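Local coordinates for phage-like element PBSX protein XepA (Bacillus subtilis, PDB 6IA5) that is a prophage-encoded protein of unknown function that forms pentamers and does not seem to be involved in host cell lysis, at residues 58-63 with 116-121; 68-73 with 135-140; 82-87 with 110-115. All coordinates share one frame; numbering follows the deposited sequence.

Interaction 1 of 3, residues 58-63 with 116-121; sequences GQDRLG and KRYYRF. With ACT (acetate ion), chain B.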
loop_
_atom_site.group_PDB
_atom_site.type_symbol
_atom_site.label_atom_id
_atom_site.label_comp_id
_atom_site.label_asym_id
_atom_site.label_seq_id
_atom_site.Cartn_x
_atom_site.Cartn_y
_atom_site.Cartn_z
ATOM N N GLY E 58 -40.009 -6.151 -9.864
ATOM C CA GLY E 58 -39.073 -5.104 -9.477
ATOM C C GLY E 58 -39.098 -4.868 -7.969
ATOM O O GLY E 58 -40.168 -4.792 -7.367
ATOM N N GLN E 59 -37.907 -4.814 -7.366
ATOM C CA GLN E 59 -37.740 -4.611 -5.933
ATOM C C GLN E 59 -37.266 -3.178 -5.716
ATOM O O GLN E 59 -36.238 -2.782 -6.251
ATOM C CB GLN E 59 -36.677 -5.582 -5.406
ATOM C CG GLN E 59 -36.936 -7.046 -5.741
ATOM C CD GLN E 59 -38.071 -7.594 -4.917
ATOM O OE1 GLN E 59 -37.952 -7.780 -3.707
ATOM N NE2 GLN E 59 -39.186 -7.886 -5.569
ATOM N N ASP E 60 -38.029 -2.402 -4.949
ATOM C CA ASP E 60 -37.682 -1.021 -4.657
ATOM C C ASP E 60 -36.565 -1.011 -3.609
ATOM O O ASP E 60 -36.718 -1.634 -2.552
ATOM C CB ASP E 60 -38.918 -0.275 -4.155
ATOM C CG ASP E 60 -38.776 1.242 -4.085
ATOM O OD1 ASP E 60 -37.660 1.775 -4.278
ATOM O OD2 ASP E 60 -39.806 1.891 -3.851
ATOM N N ARG E 61 -35.446 -0.325 -3.901
ATOM C CA ARG E 61 -34.348 -0.237 -2.940
ATOM C C ARG E 61 -34.695 0.702 -1.783
ATOM O O ARG E 61 -34.109 0.591 -0.711
ATOM C CB ARG E 61 -33.096 0.368 -3.582
ATOM C CG ARG E 61 -32.444 -0.539 -4.617
ATOM C CD ARG E 61 -31.431 0.251 -5.419
ATOM N NE ARG E 61 -30.404 0.657 -4.496
ATOM C CZ ARG E 61 -29.552 1.648 -4.673
ATOM N NH1 ARG E 61 -29.496 2.285 -5.825
ATOM N NH2 ARG E 61 -28.753 1.988 -3.679
ATOM N N LEU E 62 -35.616 1.643 -2.012
ATOM C CA LEU E 62 -35.936 2.687 -1.057
ATOM C C LEU E 62 -36.932 2.152 -0.037
ATOM O O LEU E 62 -37.980 1.615 -0.394
ATOM C CB LEU E 62 -36.524 3.893 -1.797
ATOM C CG LEU E 62 -35.639 4.500 -2.887
ATOM C CD1 LEU E 62 -36.262 5.786 -3.435
ATOM C CD2 LEU E 62 -34.232 4.777 -2.359
ATOM N N GLY E 63 -36.591 2.303 1.239
ATOM C CA GLY E 63 -37.409 1.774 2.312
ATOM C C GLY E 63 -36.683 1.999 3.629
ATOM O O GLY E 63 -35.647 2.667 3.643
ATOM N N LYS E 116 -29.725 2.231 -9.725
ATOM C CA LYS E 116 -31.065 2.690 -10.053
ATOM C C LYS E 116 -31.997 2.322 -8.904
ATOM O O LYS E 116 -31.595 1.622 -7.980
ATOM C CB LYS E 116 -31.519 2.060 -11.372
ATOM C CG LYS E 116 -30.540 2.267 -12.513
ATOM C CD LYS E 116 -31.095 1.903 -13.855
ATOM C CE LYS E 116 -30.076 2.219 -14.936
ATOM N NZ LYS E 116 -30.552 1.771 -16.266
ATOM N N ARG E 117 -33.262 2.734 -9.006
ATOM C CA ARG E 117 -34.186 2.585 -7.900
ATOM C C ARG E 117 -34.605 1.125 -7.664
ATOM O O ARG E 117 -34.785 0.719 -6.517
ATOM C CB ARG E 117 -35.375 3.525 -8.080
ATOM C CG ARG E 117 -36.377 3.408 -6.945
ATOM C CD ARG E 117 -37.382 4.534 -6.991
ATOM N NE ARG E 117 -38.353 4.213 -5.965
ATOM C CZ ARG E 117 -39.392 4.976 -5.650
ATOM N NH1 ARG E 117 -39.633 6.085 -6.320
ATOM N NH2 ARG E 117 -40.198 4.615 -4.670
ATOM N N TYR E 118 -34.778 0.342 -8.736
ATOM C CA TYR E 118 -35.364 -0.990 -8.657
ATOM C C TYR E 118 -34.366 -2.016 -9.178
ATOM O O TYR E 118 -33.630 -1.729 -10.128
ATOM C CB TYR E 118 -36.629 -1.082 -9.527
ATOM C CG TYR E 118 -37.700 -0.091 -9.148
ATOM C CD1 TYR E 118 -38.627 -0.392 -8.160
ATOM C CD2 TYR E 118 -37.763 1.160 -9.746
ATOM C CE1 TYR E 118 -39.604 0.519 -7.787
ATOM C CE2 TYR E 118 -38.728 2.083 -9.385
ATOM C CZ TYR E 118 -39.655 1.750 -8.411
ATOM O OH TYR E 118 -40.613 2.641 -8.038
ATOM N N TYR E 119 -34.370 -3.203 -8.558
ATOM C CA TYR E 119 -33.544 -4.317 -9.009
ATOM C C TYR E 119 -34.444 -5.535 -9.208
ATOM O O TYR E 119 -35.534 -5.597 -8.628
ATOM C CB TYR E 119 -32.395 -4.605 -8.023
ATOM C CG TYR E 119 -32.821 -4.945 -6.616
ATOM C CD1 TYR E 119 -33.099 -3.942 -5.690
ATOM C CD2 TYR E 119 -32.965 -6.267 -6.203
ATOM C CE1 TYR E 119 -33.514 -4.239 -4.400
ATOM C CE2 TYR E 119 -33.361 -6.575 -4.905
ATOM C CZ TYR E 119 -33.636 -5.560 -4.003
ATOM O OH TYR E 119 -34.065 -5.870 -2.742
ATOM N N ARG E 120 -33.965 -6.509 -10.006
ATOM C CA ARG E 120 -34.642 -7.790 -10.106
ATOM C C ARG E 120 -33.661 -8.826 -10.636
ATOM O O ARG E 120 -32.644 -8.476 -11.249
ATOM C CB ARG E 120 -35.828 -7.699 -11.089
ATOM C CG ARG E 120 -35.399 -7.712 -12.551
ATOM C CD ARG E 120 -36.606 -7.689 -13.488
ATOM N NE ARG E 120 -36.164 -7.695 -14.875
ATOM C CZ ARG E 120 -36.978 -7.543 -15.922
ATOM N NH1 ARG E 120 -38.277 -7.421 -15.730
ATOM N NH2 ARG E 120 -36.490 -7.492 -17.150
ATOM N N PHE E 121 -33.988 -10.095 -10.369
ATOM C CA PHE E 121 -33.376 -11.213 -11.055
ATOM C C PHE E 121 -34.322 -11.648 -12.172
ATOM O O PHE E 121 -35.541 -11.657 -11.996
ATOM C CB PHE E 121 -33.170 -12.390 -10.093
ATOM C CG PHE E 121 -32.035 -12.224 -9.108
ATOM C CD1 PHE E 121 -31.314 -11.035 -9.029
ATOM C CD2 PHE E 121 -31.698 -13.262 -8.252
ATOM C CE1 PHE E 121 -30.277 -10.890 -8.107
ATOM C CE2 PHE E 121 -30.672 -13.107 -7.324
ATOM C CZ PHE E 121 -29.968 -11.928 -7.250
HETATM C C ACT B . -34.222 2.950 -16.957
HETATM O O ACT B . -35.418 3.047 -16.572
HETATM O OXT ACT B . -33.311 3.109 -16.137
HETATM C CH3 ACT B . -33.803 2.663 -18.387
HETATM O O HOH W 1 -35.534 -7.937 -2.238
HETATM O O HOH W 2 -36.204 -4.156 -1.783
#

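Interaction 2 of 3, residues 68-73 with 135-140; sequences SKVKGW and LYQSVG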
loop_
_atom_site.group_PDB
_atom_site.type_symbol
_atom_site.label_atom_id
_atom_site.label_comp_id
_atom_site.label_asym_id
_atom_site.label_seq_id
_atom_site.Cartn_x
_atom_site.Cartn_y
_atom_site.Cartn_z
ATOM N N SER E 68 -28.259 -1.569 -0.845
ATOM C CA SER E 68 -27.115 -1.044 -1.584
ATOM C C SER E 68 -26.577 -2.053 -2.605
ATOM O O SER E 68 -25.907 -1.657 -3.556
ATOM C CB SER E 68 -26.030 -0.626 -0.613
ATOM O OG SER E 68 -25.591 -1.788 0.086
ATOM N N LYS E 69 -26.825 -3.353 -2.389
ATOM C CA LYS E 69 -26.155 -4.373 -3.200
ATOM C C LYS E 69 -26.963 -5.664 -3.175
ATOM O O LYS E 69 -27.796 -5.885 -2.286
ATOM C CB LYS E 69 -24.735 -4.667 -2.666
ATOM C CG LYS E 69 -24.667 -5.168 -1.230
ATOM C CD LYS E 69 -23.219 -5.388 -0.743
ATOM C CE LYS E 69 -23.176 -5.986 0.646
ATOM N NZ LYS E 69 -21.790 -6.067 1.184
ATOM N N VAL E 70 -26.698 -6.532 -4.157
ATOM C CA VAL E 70 -27.476 -7.746 -4.311
ATOM C C VAL E 70 -26.562 -8.841 -4.838
ATOM O O VAL E 70 -25.598 -8.564 -5.553
ATOM C CB VAL E 70 -28.711 -7.521 -5.223
ATOM C CG1 VAL E 70 -28.344 -7.190 -6.662
ATOM C CG2 VAL E 70 -29.673 -8.713 -5.184
ATOM N N LYS E 71 -26.867 -10.080 -4.453
ATOM C CA LYS E 71 -26.096 -11.219 -4.917
ATOM C C LYS E 71 -27.058 -12.380 -5.111
ATOM O O LYS E 71 -28.017 -12.515 -4.348
ATOM C CB LYS E 71 -25.003 -11.582 -3.908
ATOM C CG LYS E 71 -24.071 -12.699 -4.356
ATOM C CD LYS E 71 -22.894 -12.884 -3.417
ATOM C CE LYS E 71 -21.934 -13.930 -3.954
ATOM N NZ LYS E 71 -20.820 -14.134 -3.031
ATOM N N GLY E 72 -26.772 -13.227 -6.111
ATOM C CA GLY E 72 -27.657 -14.340 -6.422
ATOM C C GLY E 72 -26.935 -15.682 -6.501
ATOM O O GLY E 72 -25.737 -15.737 -6.798
ATOM N N TRP E 73 -27.693 -16.760 -6.236
ATOM C CA TRP E 73 -27.240 -18.128 -6.438
ATOM C C TRP E 73 -28.334 -18.884 -7.183
ATOM O O TRP E 73 -29.497 -18.799 -6.808
ATOM C CB TRP E 73 -26.994 -18.824 -5.109
ATOM C CG TRP E 73 -25.858 -18.264 -4.308
ATOM C CD1 TRP E 73 -24.589 -18.757 -4.216
ATOM C CD2 TRP E 73 -25.903 -17.088 -3.485
ATOM N NE1 TRP E 73 -23.844 -17.978 -3.367
ATOM C CE2 TRP E 73 -24.622 -16.946 -2.907
ATOM C CE3 TRP E 73 -26.905 -16.164 -3.162
ATOM C CZ2 TRP E 73 -24.309 -15.903 -2.034
ATOM C CZ3 TRP E 73 -26.597 -15.141 -2.293
ATOM C CH2 TRP E 73 -25.316 -15.015 -1.735
ATOM N N LEU E 135 -33.534 -20.546 -6.882
ATOM C CA LEU E 135 -32.885 -19.264 -7.087
ATOM C C LEU E 135 -32.948 -18.476 -5.784
ATOM O O LEU E 135 -34.037 -18.244 -5.270
ATOM C CB LEU E 135 -33.622 -18.542 -8.219
ATOM C CG LEU E 135 -33.063 -17.172 -8.611
ATOM C CD1 LEU E 135 -31.589 -17.246 -8.998
ATOM C CD2 LEU E 135 -33.886 -16.595 -9.764
ATOM N N TYR E 136 -31.776 -18.095 -5.245
ATOM C CA TYR E 136 -31.655 -17.390 -3.967
ATOM C C TYR E 136 -31.112 -15.983 -4.184
ATOM O O TYR E 136 -30.259 -15.767 -5.055
ATOM C CB TYR E 136 -30.707 -18.136 -3.010
ATOM C CG TYR E 136 -31.357 -19.308 -2.311
ATOM C CD1 TYR E 136 -31.510 -20.536 -2.949
ATOM C CD2 TYR E 136 -31.876 -19.173 -1.035
ATOM C CE1 TYR E 136 -32.116 -21.614 -2.312
ATOM C CE2 TYR E 136 -32.483 -20.238 -0.375
ATOM C CZ TYR E 136 -32.621 -21.449 -1.029
ATOM O OH TYR E 136 -33.214 -22.481 -0.371
ATOM N N GLN E 137 -31.571 -15.059 -3.334
ATOM C CA GLN E 137 -31.183 -13.661 -3.431
ATOM C C GLN E 137 -30.797 -13.127 -2.050
ATOM O O GLN E 137 -31.579 -13.254 -1.108
ATOM C CB GLN E 137 -32.346 -12.854 -3.994
ATOM C CG GLN E 137 -32.018 -11.374 -4.203
ATOM C CD GLN E 137 -33.172 -10.676 -4.882
ATOM O OE1 GLN E 137 -34.187 -10.350 -4.243
ATOM N NE2 GLN E 137 -33.045 -10.470 -6.192
ATOM N N SER E 138 -29.590 -12.537 -1.959
ATOM C CA SER E 138 -29.147 -11.820 -0.767
ATOM C C SER E 138 -29.021 -10.336 -1.113
ATOM O O SER E 138 -28.661 -9.991 -2.238
ATOM C CB SER E 138 -27.829 -12.344 -0.238
ATOM O OG SER E 138 -27.951 -13.687 0.219
ATOM N N VAL E 139 -29.328 -9.484 -0.131
ATOM C CA VAL E 139 -29.171 -8.041 -0.249
ATOM C C VAL E 139 -28.355 -7.550 0.943
ATOM O O VAL E 139 -28.324 -8.203 1.986
ATOM C CB VAL E 139 -30.530 -7.320 -0.321
ATOM C CG1 VAL E 139 -31.279 -7.650 -1.620
ATOM C CG2 VAL E 139 -31.391 -7.597 0.908
ATOM N N GLY E 140 -27.690 -6.401 0.776
ATOM C CA GLY E 140 -26.987 -5.756 1.875
ATOM C C GLY E 140 -27.315 -4.274 1.905
ATOM O O GLY E 140 -28.079 -3.786 1.065
#

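Interaction 3 of 3, residues 82-87 with 110-115; sequences LFIEES and DWVYLS. With ACT (acetate ion), chain C.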
loop_
_atom_site.group_PDB
_atom_site.type_symbol
_atom_site.label_atom_id
_atom_site.label_comp_id
_atom_site.label_asym_id
_atom_site.label_seq_id
_atom_site.Cartn_x
_atom_site.Cartn_y
_atom_site.Cartn_z
ATOM N N LEU E 82 -28.638 -16.488 -15.585
ATOM C CA LEU E 82 -29.179 -15.566 -14.587
ATOM C C LEU E 82 -28.741 -14.134 -14.910
ATOM O O LEU E 82 -27.570 -13.885 -15.158
ATOM C CB LEU E 82 -28.693 -15.993 -13.193
ATOM C CG LEU E 82 -29.043 -15.025 -12.056
ATOM C CD1 LEU E 82 -30.560 -14.894 -11.924
ATOM C CD2 LEU E 82 -28.412 -15.492 -10.750
ATOM N N PHE E 83 -29.704 -13.211 -14.901
ATOM C CA PHE E 83 -29.460 -11.795 -15.126
ATOM C C PHE E 83 -29.831 -11.030 -13.861
ATOM O O PHE E 83 -30.864 -11.300 -13.253
ATOM C CB PHE E 83 -30.357 -11.260 -16.261
ATOM C CG PHE E 83 -30.089 -11.907 -17.599
ATOM C CD1 PHE E 83 -29.034 -11.494 -18.401
ATOM C CD2 PHE E 83 -30.865 -12.974 -18.037
ATOM C CE1 PHE E 83 -28.759 -12.134 -19.603
ATOM C CE2 PHE E 83 -30.605 -13.589 -19.253
ATOM C CZ PHE E 83 -29.552 -13.164 -20.034
ATOM N N ILE E 84 -28.981 -10.068 -13.490
ATOM C CA ILE E 84 -29.316 -9.091 -12.472
ATOM C C ILE E 84 -29.567 -7.785 -13.204
ATOM O O ILE E 84 -28.709 -7.326 -13.961
ATOM C CB ILE E 84 -28.203 -8.926 -11.407
ATOM C CG1 ILE E 84 -27.912 -10.243 -10.677
ATOM C CG2 ILE E 84 -28.581 -7.810 -10.431
ATOM C CD1 ILE E 84 -26.837 -10.110 -9.577
ATOM N N GLU E 85 -30.738 -7.186 -12.961
ATOM C CA GLU E 85 -31.132 -6.045 -13.775
ATOM C C GLU E 85 -31.640 -4.911 -12.893
ATOM O O GLU E 85 -32.075 -5.134 -11.763
ATOM C CB GLU E 85 -32.197 -6.498 -14.775
ATOM C CG GLU E 85 -31.761 -7.738 -15.531
ATOM C CD GLU E 85 -32.596 -8.060 -16.753
ATOM O OE1 GLU E 85 -33.825 -8.244 -16.579
ATOM O OE2 GLU E 85 -32.036 -8.086 -17.853
ATOM N N GLU E 86 -31.607 -3.699 -13.449
ATOM C CA GLU E 86 -31.969 -2.506 -12.709
ATOM C C GLU E 86 -32.870 -1.617 -13.566
ATOM O O GLU E 86 -32.824 -1.667 -14.803
ATOM C CB GLU E 86 -30.704 -1.734 -12.350
ATOM C CG GLU E 86 -29.822 -2.450 -11.336
ATOM C CD GLU E 86 -28.647 -1.587 -10.911
ATOM O OE1 GLU E 86 -28.909 -0.492 -10.304
ATOM O OE2 GLU E 86 -27.489 -1.988 -11.234
ATOM N N SER E 87 -33.671 -0.788 -12.888
ATOM C CA SER E 87 -34.595 0.098 -13.566
ATOM C C SER E 87 -34.866 1.314 -12.691
ATOM O O SER E 87 -35.049 1.166 -11.487
ATOM C CB SER E 87 -35.895 -0.634 -13.837
ATOM O OG SER E 87 -36.867 0.255 -14.395
ATOM N N ASP E 110 -21.407 -12.174 -8.560
ATOM C CA ASP E 110 -20.716 -11.327 -7.603
ATOM C C ASP E 110 -21.734 -10.493 -6.829
ATOM O O ASP E 110 -22.900 -10.430 -7.212
ATOM C CB ASP E 110 -19.789 -10.367 -8.347
ATOM C CG ASP E 110 -18.584 -11.061 -8.957
ATOM O OD1 ASP E 110 -18.321 -12.219 -8.595
ATOM O OD2 ASP E 110 -17.904 -10.424 -9.767
ATOM N N TRP E 111 -21.278 -9.823 -5.758
ATOM C CA TRP E 111 -22.049 -8.724 -5.210
ATOM C C TRP E 111 -22.143 -7.644 -6.281
ATOM O O TRP E 111 -21.111 -7.218 -6.809
ATOM C CB TRP E 111 -21.391 -8.169 -3.926
ATOM C CG TRP E 111 -21.646 -9.046 -2.743
ATOM C CD1 TRP E 111 -20.773 -9.921 -2.154
ATOM C CD2 TRP E 111 -22.903 -9.170 -2.045
ATOM N NE1 TRP E 111 -21.402 -10.572 -1.112
ATOM C CE2 TRP E 111 -22.707 -10.123 -1.017
ATOM C CE3 TRP E 111 -24.178 -8.595 -2.208
ATOM C CZ2 TRP E 111 -23.739 -10.491 -0.147
ATOM C CZ3 TRP E 111 -25.192 -8.948 -1.330
ATOM C CH2 TRP E 111 -24.977 -9.886 -0.312
ATOM N N VAL E 112 -23.375 -7.229 -6.592
ATOM C CA VAL E 112 -23.608 -6.149 -7.527
ATOM C C VAL E 112 -24.085 -4.940 -6.731
ATOM O O VAL E 112 -25.082 -5.032 -6.015
ATOM C CB VAL E 112 -24.651 -6.574 -8.578
ATOM C CG1 VAL E 112 -25.158 -5.389 -9.405
ATOM C CG2 VAL E 112 -24.117 -7.692 -9.465
ATOM N N TYR E 113 -23.343 -3.829 -6.839
ATOM C CA TYR E 113 -23.673 -2.596 -6.140
ATOM C C TYR E 113 -24.643 -1.827 -7.028
ATOM O O TYR E 113 -24.342 -1.592 -8.198
ATOM C CB TYR E 113 -22.404 -1.816 -5.773
ATOM C CG TYR E 113 -21.650 -2.468 -4.640
ATOM C CD1 TYR E 113 -20.897 -3.619 -4.856
ATOM C CD2 TYR E 113 -21.763 -1.995 -3.336
ATOM C CE1 TYR E 113 -20.222 -4.257 -3.815
ATOM C CE2 TYR E 113 -21.096 -2.621 -2.285
ATOM C CZ TYR E 113 -20.322 -3.744 -2.531
ATOM O OH TYR E 113 -19.686 -4.367 -1.502
ATOM N N LEU E 114 -25.804 -1.467 -6.463
ATOM C CA LEU E 114 -26.925 -0.995 -7.256
ATOM C C LEU E 114 -26.859 0.523 -7.400
ATOM O O LEU E 114 -26.326 1.212 -6.520
ATOM C CB LEU E 114 -28.204 -1.422 -6.534
ATOM C CG LEU E 114 -28.398 -2.937 -6.440
ATOM C CD1 LEU E 114 -29.564 -3.246 -5.516
ATOM C CD2 LEU E 114 -28.610 -3.552 -7.837
ATOM N N SER E 115 -27.454 1.041 -8.484
ATOM C CA SER E 115 -27.522 2.490 -8.644
ATOM C C SER E 115 -28.924 2.999 -8.973
ATOM O O SER E 115 -29.285 4.073 -8.509
ATOM C CB SER E 115 -26.488 3.024 -9.595
ATOM O OG SER E 115 -26.309 2.117 -10.652
HETATM C C ACT C . -18.092 -11.349 -4.452
HETATM O O ACT C . -17.449 -11.263 -3.387
HETATM O OXT ACT C . -18.308 -10.339 -5.163
HETATM C CH3 ACT C . -18.554 -12.718 -4.797
HETATM O O HOH W 3 -25.453 -0.565 -10.500
#

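Interaction 1 of 3, residues 58-63 with 116-121
The Tyr-119 ring carries Gln-59 on one face: CB of Gln-59 sits 3.5 Å from the ring centroid, 17° off the normal, in a CH-pi contact, while CG of Arg-61 comes to the ring's edge. The Arg-117 guanidinium has Leu-62 CD1 over one face and Tyr-118 OH over the opposite one, and the Asp-60 carboxylate at its edge. Arg-117, extended with CG anti to the backbone N, forms a side-on, two-pronged salt bridge with Asp-60: NE donates to OD1 at 3.0 Å, from above the carboxylate plane, and NH2 to the syn lone pair of OD2 at 2.9 Å. OD1 also accepts a hydrogen bond from Leu-62 N, an Asx turn just after the strand. Gln-59 and Tyr-119 form an antiparallel hydrogen-bonded pair joining strands 53-60 and 118-125, and Arg-61 N continues the pairing to Arg-117 O. Arg-61 bends at chi3 (64°) so that NH1 meets Lys-116 O at 3.1 Å; its NE goes to Ile-67 O. Two waters link the Tyr-119 hydroxyl to Gln-59 OE1 and to Asp-60 O; Gln-59 NE2 is hydrogen-bonded to Leu-57 O. With two donors on OD1 and one on OD2, Asp-60 is probably held ionised, its charge neutralised by Arg-117.

Interaction 2 of 3, residues 68-73 with 135-140
Strands 69-76 and 133-140 meet as neighbours in an antiparallel sheet, one of two four-stranded sheets that pack face to face in a beta-sandwich domain. Backbone bonds make the first shell. Lys-71 and Ser-138 exchange a pair, with Ser-138 N reaching Lys-71 O at 2.9 Å nearly along the C=O axis; Trp-73 and Tyr-136 exchange another, and Gly-140 N gives to Lys-69 O. Beyond the last of these, Ser-68 N bonds to Gly-140 O at 2.9 Å, almost straight at 170°. Val-70, Gln-137 and Val-139 share the inward face: CG2 of Val-70, anti to its backbone N, lies 3.7 Å from Gln-137 CG and 4.1 Å from Val-139 CG1. Phe-121 and Tyr-119 of the other sheet pack onto this group, and Gln-56 bonds the Gln-137 amide. On the other face the Lys-69 chain runs beside Gly-140, its CE 4.0 Å from Gly-140 CA, and its NZ is hydrogen-bonded to Glu-143 O and salt-bridged to Asp-145, both of a neighbouring subunit. Lys-71 CG lies over one face of the Trp-73 indole. Ser-138 OG, bonded to Val-39 O, approaches that ring obliquely, 3.2 Å from Trp-73 CZ3.

Interaction 3 of 3, residues 82-87 with 110-115
Residues 84-86 and 112-115 run in nearly the same direction, 5° apart, with CA atoms no nearer than 7.6 Å (Glu-86 to Leu-114), so side chains rather than backbone pairing bridge the gap. Ile-84 and Val-112 reach toward each other tip to tip, CD1 of Ile-84 meeting CG2 of Val-112 at 3.6 Å. In both residues the branch that touches is reached by a first torsion that sets it anti to the carbonyl carbon. Glu-86 is extended beyond CG, and its side chain crosses that of Leu-114 obliquely, with Leu-114 CD2 3.6 Å from Glu-86 CD. Just past it, OE1 of Glu-86 takes the Ser-115 N-H on its syn lone pair at 2.8 Å and 167°; Lys-116 N bonds the same oxygen. OE2 of Glu-86 accepts from a water at 2.6 Å that also donates to Tyr-113 O and accepts from Ser-115 OG, and Thr-96 OG1 is a further partner of OE2. So many bonds on both oxygens are consistent with an ionised Glu-86 clamping the loop where the chain leaves strand 107-113. Val-70 and Phe-121 adjoin Ile-84, so the contact spans the two facing sheets beside the edge strand 107-113, as in a beta-sandwich.

From the N terminus, residues 58-63 span the end of strand 53-60 in one sheet, and the chain enters strand 69-76 of the second sheet, returning to the first through strand 80-87. Interaction 3 is the first loop to close, when 110-115 comes back against 82-87; it lies nested inside the loops of both other contacts. Interaction 1 closes next, as 116-121 leads into strand 118-125, and interaction 2 last, at strand 133-140. Interactions 1 and 2 cross, since their segments alternate along the chain. Each of these two joins neighbouring strands within a separate four-stranded sheet, while interaction 3 bridges the sheets. Phe-121 packs on Gly-72 and Gln-137, and Arg-120 pairs with Glu-85, connecting the three sites.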